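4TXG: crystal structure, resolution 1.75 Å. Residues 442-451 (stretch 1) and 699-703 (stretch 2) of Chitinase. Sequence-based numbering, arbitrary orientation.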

ATOM      1  N   ASP A 442       4.430  10.064  -5.648  1.00  5.75           N
ATOM      2  CA  ASP A 442       5.459   9.820  -6.660  1.00  6.01           C
ATOM      3  C   ASP A 442       6.683   9.167  -6.019  1.00  7.21           C
ATOM      4  O   ASP A 442       7.256   8.229  -6.592  1.00  5.84           O
ATOM      5  CB  ASP A 442       5.832  11.137  -7.360  1.00  6.98           C
ATOM      6  CG  ASP A 442       6.879  10.967  -8.443  1.00  9.43           C
ATOM      7  OD1 ASP A 442       6.516  10.693  -9.611  1.00  8.74           O
ATOM      8  OD2 ASP A 442       8.079  11.138  -8.135  1.00  9.83           O
ATOM      9  N   TRP A 443       7.063   9.630  -4.826  1.00  5.85           N
ATOM     10  CA  TRP A 443       8.251   9.081  -4.161  1.00  6.02           C
ATOM     11  C   TRP A 443       7.995   7.630  -3.772  1.00  8.11           C
ATOM     12  O   TRP A 443       8.838   6.751  -3.995  1.00  6.02           O
ATOM     13  CB  TRP A 443       8.647   9.902  -2.915  1.00  6.19           C
ATOM     14  CG  TRP A 443       9.862   9.313  -2.230  1.00  6.45           C
ATOM     15  CD1 TRP A 443      11.170   9.623  -2.465  1.00  8.41           C
ATOM     16  CD2 TRP A 443       9.866   8.277  -1.239  1.00  6.76           C
ATOM     17  NE1 TRP A 443      11.992   8.852  -1.668  1.00  7.03           N
ATOM     18  CE2 TRP A 443      11.213   8.019  -0.904  1.00  6.81           C
ATOM     19  CE3 TRP A 443       8.854   7.554  -0.587  1.00  6.21           C
ATOM     20  CZ2 TRP A 443      11.582   7.062   0.045  1.00  7.82           C
ATOM     21  CZ3 TRP A 443       9.217   6.592   0.352  1.00  6.37           C
ATOM     22  CH2 TRP A 443      10.576   6.356   0.661  1.00  9.26           C
ATOM     23  N   ALA A 444       6.822   7.377  -3.192  1.00  5.65           N
ATOM     24  CA  ALA A 444       6.466   6.029  -2.755  1.00  8.77           C
ATOM     25  C   ALA A 444       6.421   5.045  -3.923  1.00  7.16           C
ATOM     26  O   ALA A 444       6.879   3.911  -3.808  1.00  5.64           O
ATOM     27  CB  ALA A 444       5.127   6.049  -2.027  1.00  7.87           C
ATOM     28  N   TYR A 445       5.836   5.465  -5.044  1.00  5.44           N
ATOM     29  CA  TYR A 445       5.835   4.623  -6.236  1.00  5.47           C
ATOM     30  C   TYR A 445       7.270   4.244  -6.612  1.00  6.25           C
ATOM     31  O   TYR A 445       7.591   3.074  -6.870  1.00  5.83           O
ATOM     32  CB  TYR A 445       5.155   5.340  -7.406  1.00  6.48           C
ATOM     33  CG  TYR A 445       5.503   4.744  -8.750  1.00  6.47           C
ATOM     34  CD1 TYR A 445       4.954   3.529  -9.163  1.00  7.14           C
ATOM     35  CD2 TYR A 445       6.389   5.390  -9.604  1.00  7.46           C
ATOM     36  CE1 TYR A 445       5.282   2.978 -10.390  1.00  6.80           C
ATOM     37  CE2 TYR A 445       6.714   4.844 -10.837  1.00  6.02           C
ATOM     38  CZ  TYR A 445       6.166   3.643 -11.218  1.00  7.85           C
ATOM     39  OH  TYR A 445       6.506   3.099 -12.444  1.00  9.61           O
ATOM     40  N   HIS A 446       8.139   5.240  -6.640  1.00  5.90           N
ATOM     41  CA  HIS A 446       9.509   4.996  -7.063  1.00  6.40           C
ATOM     42  C   HIS A 446      10.267   4.134  -6.063  1.00  7.93           C
ATOM     43  O   HIS A 446      11.146   3.355  -6.458  1.00  6.77           O
ATOM     44  CB  HIS A 446      10.216   6.324  -7.318  1.00  6.41           C
ATOM     45  CG  HIS A 446       9.878   6.893  -8.660  1.00  8.70           C
ATOM     46  ND1 HIS A 446      10.247   6.268  -9.829  1.00  8.48           N
ATOM     47  CD2 HIS A 446       9.147   7.976  -9.015  1.00  8.46           C
ATOM     48  CE1 HIS A 446       9.788   6.965 -10.859  1.00 10.24           C
ATOM     49  NE2 HIS A 446       9.127   8.006 -10.394  1.00  9.44           N
ATOM     50  N   TYR A 447       9.909   4.230  -4.786  1.00  6.25           N
ATOM     51  CA  TYR A 447      10.467   3.308  -3.801  1.00  6.44           C
ATOM     52  C   TYR A 447      10.139   1.857  -4.193  1.00  6.44           C
ATOM     53  O   TYR A 447      11.022   0.994  -4.237  1.00  6.77           O
ATOM     54  CB  TYR A 447       9.933   3.611  -2.377  1.00  6.37           C
ATOM     55  CG  TYR A 447      10.254   2.500  -1.394  1.00  6.59           C
ATOM     56  CD1 TYR A 447       9.414   1.396  -1.265  1.00  6.50           C
ATOM     57  CD2 TYR A 447      11.420   2.528  -0.626  1.00  6.99           C
ATOM     58  CE1 TYR A 447       9.718   0.363  -0.403  1.00  6.79           C
ATOM     59  CE2 TYR A 447      11.721   1.492   0.245  1.00  7.28           C
ATOM     60  CZ  TYR A 447      10.861   0.410   0.346  1.00  8.00           C
ATOM     61  OH  TYR A 447      11.140  -0.642   1.224  1.00  7.75           O
ATOM     62  N   TYR A 448       8.870   1.588  -4.471  1.00  6.16           N
ATOM     63  CA  TYR A 448       8.452   0.201  -4.703  1.00  8.18           C
ATOM     64  C   TYR A 448       8.987  -0.367  -6.019  1.00  8.10           C
ATOM     65  O   TYR A 448       9.111  -1.585  -6.158  1.00  7.40           O
ATOM     66  CB  TYR A 448       6.917   0.086  -4.615  1.00  6.44           C
ATOM     67  CG  TYR A 448       6.515   0.097  -3.149  1.00  5.91           C
ATOM     68  CD1 TYR A 448       6.688  -1.032  -2.363  1.00  6.31           C
ATOM     69  CD2 TYR A 448       6.032   1.251  -2.538  1.00  5.74           C
ATOM     70  CE1 TYR A 448       6.383  -1.029  -1.010  1.00  6.23           C
ATOM     71  CE2 TYR A 448       5.717   1.265  -1.176  1.00  7.30           C
ATOM     72  CZ  TYR A 448       5.890   0.117  -0.423  1.00  6.87           C
ATOM     73  OH  TYR A 448       5.593   0.098   0.934  1.00  7.61           O
ATOM     74  N   ARG A 449       9.349   0.494  -6.967  1.00  7.56           N
ATOM     75  CA  ARG A 449       9.943   0.005  -8.212  1.00  7.59           C
ATOM     76  C   ARG A 449      11.332  -0.592  -8.006  1.00  7.00           C
ATOM     77  O   ARG A 449      11.870  -1.241  -8.905  1.00  7.75           O
ATOM     78  CB  ARG A 449      10.019   1.123  -9.250  1.00  6.59           C
ATOM     79  CG  ARG A 449       8.662   1.498  -9.815  1.00  6.32           C
ATOM     80  CD  ARG A 449       8.123   0.370 -10.714  1.00  8.40           C
ATOM     81  NE  ARG A 449       8.836   0.395 -11.987  1.00 22.47           N
ATOM     82  CZ  ARG A 449       9.863  -0.379 -12.275  1.00 24.10           C
ATOM     83  NH1 ARG A 449      10.280  -1.279 -11.394  1.00 40.27           N
ATOM     84  NH2 ARG A 449      10.466  -0.266 -13.444  1.00 10.59           N
ATOM     85  N   GLY A 450      11.926  -0.354  -6.843  1.00  7.10           N
ATOM     86  CA  GLY A 450      13.205  -0.961  -6.542  1.00  7.55           C
ATOM     87  C   GLY A 450      13.110  -2.474  -6.589  1.00 10.78           C
ATOM     88  O   GLY A 450      14.049  -3.147  -7.019  1.00  8.98           O
ATOM     89  N   GLY A 451      11.969  -3.014  -6.161  1.00  7.50           N
ATOM     90  CA  GLY A 451      11.814  -4.459  -6.057  1.00  7.75           C
ATOM     91  C   GLY A 451      10.631  -5.031  -6.822  1.00  7.55           C
ATOM     92  O   GLY A 451      10.354  -6.227  -6.718  1.00  9.09           O
TER
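Stretch 2 699-703: VPTSA

A short turn can dock on a helix with few polar contacts where the surfaces fit closely and one directed hydrogen bond joins the two; residues 699-703 of this chitinase illustrate the principle. Stretch 1 enters as a helix already under way before Asp442, held by i to i+4 bonds such as Tyr447 N to Trp443 O (2.9 Å), and further on Gly450 N reaches back to Tyr447 O at 3.1 Å. Stretch 2 arrives as the end of a strand, Val699 and Pro700, and then folds into a type I beta turn from Pro700 to Ala703, closed by a weak hydrogen bond from Ala703 N to Pro700 O (3.3 Å). The two stretches run in opposite senses: the CA of Pro700 lies 4.7 Å from the CA of Gly450, whereas the CA of Ser702 lies 4.9 Å from the CA of Tyr447, so the turn advances toward the earlier part of the helix.

At one point the close approach relies on a missing side chain. Gly450 offers its bare CA to Pro700 CG at 3.5 Å; a CB here would point at the proline and come within 2.7 Å of that same CG, a clash. Pro700 also packs its CB against the carbonyl of His446, 3.1 Å from His446 O. Ser702, the most extensively covered residue of the turn, has its CA-to-CB bond directed toward the helix stretch, with its CB 3.9 Å from Tyr447 CB and its OG 3.6 Å from Tyr447 CA. Its carbonyl supplies the anchor: Trp443 NE1 donates a hydrogen bond to Ser702 O at 2.8 Å, the acceptor lying at the indole edge, near the ring plane. Thr701 OG1 comes within 3.6 Å of His446 ND1, a packing contact, while the hydroxyl is hydrogen-bonded elsewhere in the structure.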

ATOM      1  N   VAL A 699      19.260   0.946  -8.570  1.00  8.89           N
ATOM      2  CA  VAL A 699      18.754   1.426  -7.292  1.00  7.87           C
ATOM      3  C   VAL A 699      17.610   2.394  -7.585  1.00  6.63           C
ATOM      4  O   VAL A 699      17.768   3.283  -8.424  1.00  8.76           O
ATOM      5  CB  VAL A 699      19.878   2.115  -6.487  1.00 11.42           C
ATOM      6  CG1 VAL A 699      19.363   2.657  -5.157  1.00 11.66           C
ATOM      7  CG2 VAL A 699      21.017   1.119  -6.263  1.00 13.70           C
ATOM      8  N   PRO A 700      16.452   2.214  -6.930  1.00  6.45           N
ATOM      9  CA  PRO A 700      15.352   3.133  -7.259  1.00  6.47           C
ATOM     10  C   PRO A 700      15.696   4.572  -6.881  1.00  7.04           C
ATOM     11  O   PRO A 700      16.486   4.804  -5.964  1.00  8.27           O
ATOM     12  CB  PRO A 700      14.183   2.605  -6.422  1.00  6.29           C
ATOM     13  CG  PRO A 700      14.847   1.907  -5.249  1.00  8.75           C
ATOM     14  CD  PRO A 700      16.110   1.292  -5.833  1.00  6.30           C
ATOM     15  N   THR A 701      15.109   5.519  -7.600  1.00  6.82           N
ATOM     16  CA  THR A 701      15.392   6.936  -7.396  1.00  6.98           C
ATOM     17  C   THR A 701      14.747   7.509  -6.132  1.00  6.92           C
ATOM     18  O   THR A 701      14.791   8.714  -5.904  1.00  7.66           O
ATOM     19  CB  THR A 701      14.905   7.759  -8.597  1.00  9.25           C
ATOM     20  OG1 THR A 701      13.553   7.382  -8.900  1.00  8.68           O
ATOM     21  CG2 THR A 701      15.799   7.505  -9.826  1.00  9.57           C
ATOM     22  N   SER A 702      14.125   6.650  -5.332  1.00  8.51           N
ATOM     23  CA  SER A 702      13.676   7.048  -4.001  1.00  6.64           C
ATOM     24  C   SER A 702      14.867   7.495  -3.147  1.00  8.49           C
ATOM     25  O   SER A 702      14.719   8.352  -2.271  1.00  9.05           O
ATOM     26  CB  SER A 702      12.916   5.891  -3.315  1.00  6.41           C
ATOM     27  OG  SER A 702      13.706   4.699  -3.289  1.00  6.31           O
ATOM     28  N   ALA A 703      16.049   6.935  -3.419  1.00  6.84           N
ATOM     29  CA  ALA A 703      17.270   7.378  -2.744  1.00  7.31           C
ATOM     30  C   ALA A 703      18.028   8.305  -3.661  1.00  8.22           C
ATOM     31  O   ALA A 703      18.073   8.081  -4.875  1.00  7.63           O
ATOM     32  CB  ALA A 703      18.151   6.190  -2.350  1.00  9.15           C
TER